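Local structure of GTN Reductase (Agrobacterium tumefaciens, 5N6G) at residues A96-V101 and V175-A180; A179-L184 and G228-P233. The protein is an FMN-dependent Old Yellow Enzyme, an ene-reductase that probably reduces activated carbon-carbon double bonds with NADH or NADPH as the source of electrons. All coordinates share one frame; numbering follows the deposited sequence.

Contact 1 of 2, residues A96-V101 and V175-A180. With FMN (flavin mononucleotide), chain B; 8OZ (2-Phenylacrylic acid), chain C.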
loop_
_atom_site.group_PDB
_atom_site.type_symbol
_atom_site.label_atom_id
_atom_site.label_comp_id
_atom_site.label_asym_id
_atom_site.label_seq_id
_atom_site.Cartn_x
_atom_site.Cartn_y
_atom_site.Cartn_z
ATOM N N ALA A 96 -7.696 -4.486 1.736
ATOM C CA ALA A 96 -6.446 -4.932 2.340
ATOM C C ALA A 96 -5.280 -4.591 1.429
ATOM O O ALA A 96 -5.307 -4.934 0.238
ATOM C CB ALA A 96 -6.481 -6.442 2.571
ATOM N N GLN A 97 -4.257 -3.935 1.976
ATOM C CA GLN A 97 -3.053 -3.645 1.195
ATOM C C GLN A 97 -2.147 -4.868 1.269
ATOM O O GLN A 97 -1.370 -5.015 2.210
ATOM C CB GLN A 97 -2.322 -2.396 1.687
ATOM C CG GLN A 97 -1.212 -2.063 0.692
ATOM C CD GLN A 97 -0.252 -0.975 1.103
ATOM O OE1 GLN A 97 0.353 -1.005 2.179
ATOM N NE2 GLN A 97 -0.047 -0.035 0.205
ATOM N N ILE A 98 -2.216 -5.730 0.264
ATOM C CA ILE A 98 -1.503 -7.002 0.330
ATOM C C ILE A 98 -0.057 -6.781 -0.108
ATOM O O ILE A 98 0.222 -6.136 -1.129
ATOM C CB ILE A 98 -2.226 -8.095 -0.480
ATOM C CG1 ILE A 98 -2.352 -7.758 -1.970
ATOM C CG2 ILE A 98 -3.613 -8.376 0.177
ATOM C CD1 ILE A 98 -2.997 -8.928 -2.781
ATOM N N TRP A 99 0.871 -7.300 0.681
ATOM C CA TRP A 99 2.233 -6.798 0.725
ATOM C C TRP A 99 3.250 -7.929 0.621
ATOM O O TRP A 99 3.059 -9.002 1.181
ATOM C CB TRP A 99 2.415 -6.087 2.036
ATOM C CG TRP A 99 3.598 -5.205 2.232
ATOM C CD1 TRP A 99 4.433 -4.675 1.289
ATOM C CD2 TRP A 99 4.024 -4.685 3.492
ATOM N NE1 TRP A 99 5.360 -3.854 1.899
ATOM C CE2 TRP A 99 5.134 -3.847 3.252
ATOM C CE3 TRP A 99 3.569 -4.853 4.803
ATOM C CZ2 TRP A 99 5.776 -3.171 4.274
ATOM C CZ3 TRP A 99 4.201 -4.197 5.815
ATOM C CH2 TRP A 99 5.308 -3.371 5.557
ATOM N N HIS A 100 4.334 -7.671 -0.093
ATOM C CA HIS A 100 5.546 -8.470 -0.009
ATOM C C HIS A 100 6.704 -7.490 -0.008
ATOM O O HIS A 100 6.861 -6.696 -0.943
ATOM C CB HIS A 100 5.678 -9.478 -1.171
ATOM C CG HIS A 100 6.716 -10.520 -0.945
ATOM N ND1 HIS A 100 8.031 -10.227 -0.658
ATOM C CD2 HIS A 100 6.625 -11.871 -0.968
ATOM C CE1 HIS A 100 8.699 -11.356 -0.488
ATOM N NE2 HIS A 100 7.871 -12.367 -0.683
ATOM N N VAL A 101 7.517 -7.545 1.036
ATOM C CA VAL A 101 8.600 -6.578 1.201
ATOM C C VAL A 101 9.837 -6.859 0.367
ATOM O O VAL A 101 10.701 -5.976 0.260
ATOM C CB VAL A 101 9.091 -6.492 2.652
ATOM C CG1 VAL A 101 7.955 -6.034 3.537
ATOM C CG2 VAL A 101 9.656 -7.821 3.136
ATOM N N VAL A 175 -8.788 -5.559 -2.521
ATOM C CA VAL A 175 -7.391 -5.435 -2.133
ATOM C C VAL A 175 -6.739 -4.300 -2.901
ATOM O O VAL A 175 -7.108 -3.983 -4.038
ATOM C CB VAL A 175 -6.568 -6.721 -2.361
ATOM C CG1 VAL A 175 -7.205 -7.902 -1.626
ATOM C CG2 VAL A 175 -6.381 -7.040 -3.831
ATOM N N GLU A 176 -5.734 -3.717 -2.272
ATOM C CA GLU A 176 -4.776 -2.844 -2.928
ATOM C C GLU A 176 -3.450 -3.585 -2.989
ATOM O O GLU A 176 -2.865 -3.895 -1.947
ATOM C CB GLU A 176 -4.615 -1.520 -2.180
ATOM C CG GLU A 176 -3.551 -0.613 -2.781
ATOM C CD GLU A 176 -3.457 0.753 -2.107
ATOM O OE1 GLU A 176 -4.267 1.674 -2.427
ATOM O OE2 GLU A 176 -2.532 0.918 -1.279
ATOM N N ILE A 177 -2.965 -3.852 -4.192
ATOM C CA ILE A 177 -1.647 -4.463 -4.327
ATOM C C ILE A 177 -0.597 -3.413 -3.991
ATOM O O ILE A 177 -0.546 -2.349 -4.609
ATOM C CB ILE A 177 -1.446 -5.014 -5.746
ATOM C CG1 ILE A 177 -2.387 -6.175 -6.027
ATOM C CG2 ILE A 177 -0.025 -5.460 -5.930
ATOM C CD1 ILE A 177 -2.607 -6.438 -7.524
ATOM N N HIS A 178 0.261 -3.701 -3.014
ATOM C CA HIS A 178 1.362 -2.795 -2.686
ATOM C C HIS A 178 2.453 -2.916 -3.738
ATOM O O HIS A 178 3.267 -3.845 -3.708
ATOM C CB HIS A 178 1.925 -3.097 -1.311
ATOM C CG HIS A 178 2.724 -1.978 -0.729
ATOM N ND1 HIS A 178 3.347 -1.020 -1.499
ATOM C CD2 HIS A 178 2.987 -1.652 0.561
ATOM C CE1 HIS A 178 3.938 -0.138 -0.712
ATOM N NE2 HIS A 178 3.748 -0.507 0.543
ATOM N N ALA A 179 2.508 -1.961 -4.663
ATOM C CA ALA A 179 3.528 -1.967 -5.701
ATOM C C ALA A 179 4.341 -0.688 -5.634
ATOM O O ALA A 179 4.804 -0.167 -6.659
ATOM C CB ALA A 179 2.912 -2.143 -7.083
ATOM N N ALA A 180 4.552 -0.202 -4.417
ATOM C CA ALA A 180 5.115 1.098 -4.150
ATOM C C ALA A 180 6.262 0.985 -3.137
ATOM O O ALA A 180 6.609 -0.098 -2.661
ATOM C CB ALA A 180 4.021 2.064 -3.646
HETATM N N1 FMN B . 2.521 3.473 2.694
HETATM C C2 FMN B . 2.111 2.241 2.246
HETATM O O2 FMN B . 1.900 2.019 1.033
HETATM N N3 FMN B . 1.895 1.228 3.155
HETATM C C4 FMN B . 2.095 1.308 4.520
HETATM O O4 FMN B . 1.827 0.355 5.251
HETATM C C4A FMN B . 2.557 2.599 4.980
HETATM N N5 FMN B . 2.739 2.769 6.265
HETATM C C5A FMN B . 3.024 4.049 6.708
HETATM C C6 FMN B . 3.106 4.271 8.078
HETATM C C7 FMN B . 3.275 5.553 8.582
HETATM C C7M FMN B . 3.325 5.747 10.078
HETATM C C8 FMN B . 3.376 6.640 7.707
HETATM C C8M FMN B . 3.496 8.049 8.222
HETATM C C9 FMN B . 3.318 6.423 6.333
HETATM C C9A FMN B . 3.134 5.135 5.832
HETATM N N10 FMN B . 2.957 4.897 4.452
HETATM C C10 FMN B . 2.697 3.636 3.991
HETATM C "C1'" FMN B . 2.873 6.055 3.550
HETATM C "C2'" FMN B . 1.499 6.708 3.630
HETATM O "O2'" FMN B . 0.489 5.824 3.131
HETATM C "C3'" FMN B . 1.416 8.030 2.866
HETATM O "O3'" FMN B . 1.801 7.823 1.509
HETATM C "C4'" FMN B . 2.295 9.133 3.454
HETATM O "O4'" FMN B . 2.036 9.279 4.852
HETATM C "C5'" FMN B . 2.122 10.454 2.728
HETATM O "O5'" FMN B . 0.768 10.931 2.865
HETATM P P FMN B . 0.313 12.128 3.863
HETATM O O1P FMN B . 1.053 13.358 3.383
HETATM O O2P FMN B . 0.788 11.706 5.243
HETATM O O3P FMN B . -1.163 12.195 3.714
HETATM C C4 8OZ C . 6.582 3.076 7.336
HETATM C C5 8OZ C . 7.159 2.144 8.168
HETATM C C6 8OZ C . 7.222 0.826 7.775
HETATM C C7 8OZ C . 6.694 0.433 6.558
HETATM C C8 8OZ C . 5.628 1.727 3.216
HETATM C C 8OZ C . 4.687 -0.180 4.440
HETATM O O 8OZ C . 4.985 1.490 2.222
HETATM C C1 8OZ C . 5.423 0.921 4.464
HETATM C C2 8OZ C . 6.093 1.362 5.720
HETATM C C3 8OZ C . 6.055 2.696 6.115
HETATM O O1 8OZ C . 6.540 2.669 3.256
HETATM O O HOH W 1 2.659 -6.369 -2.620
HETATM O O HOH W 2 5.727 -5.161 -3.264
#

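Contact 2 of 2, residues A179-L184 and G228-P233. With 8OZ (2-Phenylacrylic acid), chain C; FMN (flavin mononucleotide), chain B.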
loop_
_atom_site.group_PDB
_atom_site.type_symbol
_atom_site.label_atom_id
_atom_site.label_comp_id
_atom_site.label_asym_id
_atom_site.label_seq_id
_atom_site.Cartn_x
_atom_site.Cartn_y
_atom_site.Cartn_z
ATOM N N ALA A 179 2.508 -1.961 -4.663
ATOM C CA ALA A 179 3.528 -1.967 -5.701
ATOM C C ALA A 179 4.341 -0.688 -5.634
ATOM O O ALA A 179 4.804 -0.167 -6.659
ATOM C CB ALA A 179 2.912 -2.143 -7.083
ATOM N N ALA A 180 4.552 -0.202 -4.417
ATOM C CA ALA A 180 5.115 1.098 -4.150
ATOM C C ALA A 180 6.262 0.985 -3.137
ATOM O O ALA A 180 6.609 -0.098 -2.661
ATOM C CB ALA A 180 4.021 2.064 -3.646
ATOM N N ASN A 181 6.886 2.123 -2.888
ATOM C CA ASN A 181 7.821 2.370 -1.789
ATOM C C ASN A 181 8.946 1.345 -1.677
ATOM O O ASN A 181 9.402 1.027 -0.581
ATOM C CB ASN A 181 7.069 2.484 -0.472
ATOM C CG ASN A 181 6.076 3.617 -0.498
ATOM O OD1 ASN A 181 6.279 4.610 -1.200
ATOM N ND2 ASN A 181 5.010 3.488 0.253
ATOM N N GLY A 182 9.487 0.928 -2.816
ATOM C CA GLY A 182 10.706 0.120 -2.794
ATOM C C GLY A 182 10.550 -1.321 -2.365
ATOM O O GLY A 182 11.563 -1.955 -2.069
ATOM N N TYR A 183 9.335 -1.851 -2.296
ATOM C CA TYR A 183 9.134 -3.234 -1.885
ATOM C C TYR A 183 9.225 -4.155 -3.105
ATOM O O TYR A 183 9.785 -3.779 -4.134
ATOM C CB TYR A 183 7.853 -3.346 -1.065
ATOM C CG TYR A 183 8.039 -2.588 0.246
ATOM C CD1 TYR A 183 8.944 -3.024 1.193
ATOM C CD2 TYR A 183 7.347 -1.410 0.509
ATOM C CE1 TYR A 183 9.126 -2.345 2.397
ATOM C CE2 TYR A 183 7.546 -0.712 1.706
ATOM C CZ TYR A 183 8.420 -1.197 2.640
ATOM O OH TYR A 183 8.621 -0.531 3.824
ATOM N N LEU A 184 8.787 -5.406 -2.973
ATOM C CA LEU A 184 9.187 -6.430 -3.951
ATOM C C LEU A 184 8.838 -6.034 -5.383
ATOM O O LEU A 184 9.666 -6.190 -6.287
ATOM C CB LEU A 184 8.551 -7.775 -3.621
ATOM C CG LEU A 184 8.955 -8.919 -4.570
ATOM C CD1 LEU A 184 10.424 -9.255 -4.425
ATOM C CD2 LEU A 184 8.073 -10.166 -4.341
ATOM N N GLY A 228 -7.190 -3.137 -6.764
ATOM C CA GLY A 228 -6.489 -1.893 -7.037
ATOM C C GLY A 228 -4.997 -2.057 -6.800
ATOM O O GLY A 228 -4.516 -3.138 -6.466
ATOM N N ILE A 229 -4.261 -0.976 -7.032
ATOM C CA ILE A 229 -2.805 -1.049 -6.932
ATOM C C ILE A 229 -2.287 0.305 -6.493
ATOM O O ILE A 229 -2.803 1.342 -6.914
ATOM C CB ILE A 229 -2.175 -1.480 -8.276
ATOM C CG1 ILE A 229 -0.667 -1.697 -8.157
ATOM C CG2 ILE A 229 -2.552 -0.499 -9.392
ATOM C CD1 ILE A 229 -0.100 -2.537 -9.289
ATOM N N ARG A 230 -1.231 0.303 -5.689
ATOM C CA ARG A 230 -0.553 1.529 -5.289
ATOM C C ARG A 230 0.793 1.635 -5.999
ATOM O O ARG A 230 1.584 0.689 -5.977
ATOM C CB ARG A 230 -0.348 1.576 -3.772
ATOM C CG ARG A 230 0.087 2.957 -3.311
ATOM C CD ARG A 230 0.143 3.106 -1.820
ATOM N NE ARG A 230 -0.286 4.445 -1.433
ATOM C CZ ARG A 230 0.157 5.126 -0.381
ATOM N NH1 ARG A 230 1.114 4.651 0.379
ATOM N NH2 ARG A 230 -0.368 6.308 -0.111
ATOM N N LEU A 231 1.086 2.807 -6.553
ATOM C CA LEU A 231 2.298 3.070 -7.318
ATOM C C LEU A 231 2.953 4.343 -6.797
ATOM O O LEU A 231 2.274 5.250 -6.314
ATOM C CB LEU A 231 1.994 3.235 -8.826
ATOM C CG LEU A 231 1.285 2.057 -9.475
ATOM C CD1 LEU A 231 0.790 2.491 -10.877
ATOM C CD2 LEU A 231 2.241 0.866 -9.522
ATOM N N SER A 232 4.276 4.429 -6.918
ATOM C CA SER A 232 5.028 5.564 -6.391
ATOM C C SER A 232 6.219 5.803 -7.318
ATOM O O SER A 232 7.338 5.326 -7.065
ATOM C CB SER A 232 5.477 5.320 -4.945
ATOM O OG SER A 232 6.177 4.082 -4.815
ATOM N N PRO A 233 6.006 6.536 -8.418
ATOM C CA PRO A 233 7.013 6.579 -9.499
ATOM C C PRO A 233 8.384 7.113 -9.111
ATOM O O PRO A 233 9.379 6.689 -9.714
ATOM C CB PRO A 233 6.351 7.493 -10.544
ATOM C CG PRO A 233 4.895 7.344 -10.317
ATOM C CD PRO A 233 4.710 7.091 -8.846
HETATM C C4 8OZ C . 6.582 3.076 7.336
HETATM C C5 8OZ C . 7.159 2.144 8.168
HETATM C C6 8OZ C . 7.222 0.826 7.775
HETATM C C7 8OZ C . 6.694 0.433 6.558
HETATM C C8 8OZ C . 5.628 1.727 3.216
HETATM C C 8OZ C . 4.687 -0.180 4.440
HETATM O O 8OZ C . 4.985 1.490 2.222
HETATM C C1 8OZ C . 5.423 0.921 4.464
HETATM C C2 8OZ C . 6.093 1.362 5.720
HETATM C C3 8OZ C . 6.055 2.696 6.115
HETATM O O1 8OZ C . 6.540 2.669 3.256
HETATM N N1 FMN B . 2.521 3.473 2.694
HETATM C C2 FMN B . 2.111 2.241 2.246
HETATM O O2 FMN B . 1.900 2.019 1.033
HETATM N N3 FMN B . 1.895 1.228 3.155
HETATM C C4 FMN B . 2.095 1.308 4.520
HETATM O O4 FMN B . 1.827 0.355 5.251
HETATM C C4A FMN B . 2.557 2.599 4.980
HETATM N N5 FMN B . 2.739 2.769 6.265
HETATM C C5A FMN B . 3.024 4.049 6.708
HETATM C C6 FMN B . 3.106 4.271 8.078
HETATM C C7 FMN B . 3.275 5.553 8.582
HETATM C C7M FMN B . 3.325 5.747 10.078
HETATM C C8 FMN B . 3.376 6.640 7.707
HETATM C C8M FMN B . 3.496 8.049 8.222
HETATM C C9 FMN B . 3.318 6.423 6.333
HETATM C C9A FMN B . 3.134 5.135 5.832
HETATM N N10 FMN B . 2.957 4.897 4.452
HETATM C C10 FMN B . 2.697 3.636 3.991
HETATM C "C1'" FMN B . 2.873 6.055 3.550
HETATM C "C2'" FMN B . 1.499 6.708 3.630
HETATM O "O2'" FMN B . 0.489 5.824 3.131
HETATM C "C3'" FMN B . 1.416 8.030 2.866
HETATM O "O3'" FMN B . 1.801 7.823 1.509
HETATM C "C4'" FMN B . 2.295 9.133 3.454
HETATM O "O4'" FMN B . 2.036 9.279 4.852
HETATM C "C5'" FMN B . 2.122 10.454 2.728
HETATM O "O5'" FMN B . 0.768 10.931 2.865
HETATM P P FMN B . 0.313 12.128 3.863
HETATM O O1P FMN B . 1.053 13.358 3.383
HETATM O O2P FMN B . 0.788 11.706 5.243
HETATM O O3P FMN B . -1.163 12.195 3.714
HETATM O O HOH W 3 5.754 2.068 -7.722
#

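Contact 1 of 2, residues A96-V101 and V175-A180
Gln97 and His178 meet beside the pyrimidine edge of the flavin, the side-chain amide lying stacked on the imidazole with their planes 23° apart and Gln97 CD 3.4 Å from His178 CD2. With CG anti to the backbone N (chi1 -172°) and the chain extended beyond it, the Gln97 amide reads that edge of FMN twice: OE1 accepts from flavin N3, and NE2 donates almost straight to flavin O2 at 2.9 Å (171°). The same NE2 makes a weak, bent bond to Glu176 OE2 at 3.0 Å; the other carboxylate oxygen, OE1, is bonded to His265. Trp99 adds an offset stack, its five-membered ring 4.5 Å from the His178 ring between centroids. His178 NE2 donates to carboxylate atom O of 2-phenylacrylic acid at 2.9 Å, while its ND1 accepts in the ring plane from Ala180 N; with both nitrogens engaged, the ring's rotation would be held. Behind this layer, parallel backbone bonds run from Glu176 N to Ala96 O, Ile98 N to Glu176 O and His178 N to Ile98 O, and Ile98 CD1 packs on Val175 CG2 on the side facing helix 150-169. In this closed eight-stranded parallel barrel, side chains near the C-terminal strand ends bind cofactor and substrate, as in TIM-barrel active sites.

Contact 2 of 2, residues A179-L184 and G228-P233
Ser232 OG is gripped by two groups: the backbone N of Asn181 donates to it at 2.8 Å in a nearly straight bond (170°), and Glu186, from helix 184-189, is its other hydrogen-bond partner through OE2. The hydroxyl stands between the backbone N and the carbonyl carbon (chi1 53°), which also brings it to 3.2 Å from Ala180 CB. Gripped in this way, Asn181 begins the bend of a type I' turn running from Ala180 to Tyr183, the N-cap residue of the following helix. From the turn, Asn181 ND2 donates to atom O of the 2-phenylacrylic acid carboxylate at 2.8 Å, while its OD1 is bonded to Thr271. Tyr183 presents its ring edge to the same carboxylate, CE2 lying 3.4 Å from ligand atom O. On the strand, the Arg230 chain runs out to the flavin, bending at chi3 (-144°). Its NH1 bonds flavin O2 at 2.8 Å and NH2 reaches the ribityl O3' at 3.1 Å. Further back the segments are joined by a weak bond from Ala179 N to Arg230 O and by a water linking Ala179 O to Ser232 N, with Ala179 CB resting against Ile229 CD1 and Leu231 CD2. The chemistry is thus divided: Asn181 ND2 and His178 both donate to one carboxylate oxygen, as the His/Asn pair of Old Yellow Enzymes does, whereas the strand sets a guanidinium beside flavin O2, where its positive charge would be expected to stabilise negative charge developing on the N1-C2=O2 side of a reduced flavin.

Overall arrangement
Contacts 1 and 2 are neighbouring steps round one eight-stranded parallel barrel, their centres about 7 Å apart. Strands 94-99, 174-178 and 227-231 are successive barrel strands, in the same order along the chain as across the sheet, and residues 175-184 form the middle piece: Ala179 and Ala180 belong to both contacts, where strand 174-178 gives way to the loop before helix 184-189. Probable backbone bonds from Ile177 N to Gly228 O and from Gly228 N to Val175 O continue the sheet between them, while the Trp99 and Tyr183 rings meet edge-to-face beside the ligand. Both contacts touch FMN and 2-phenylacrylic acid, so three consecutive strand ends together build one side of a single active site.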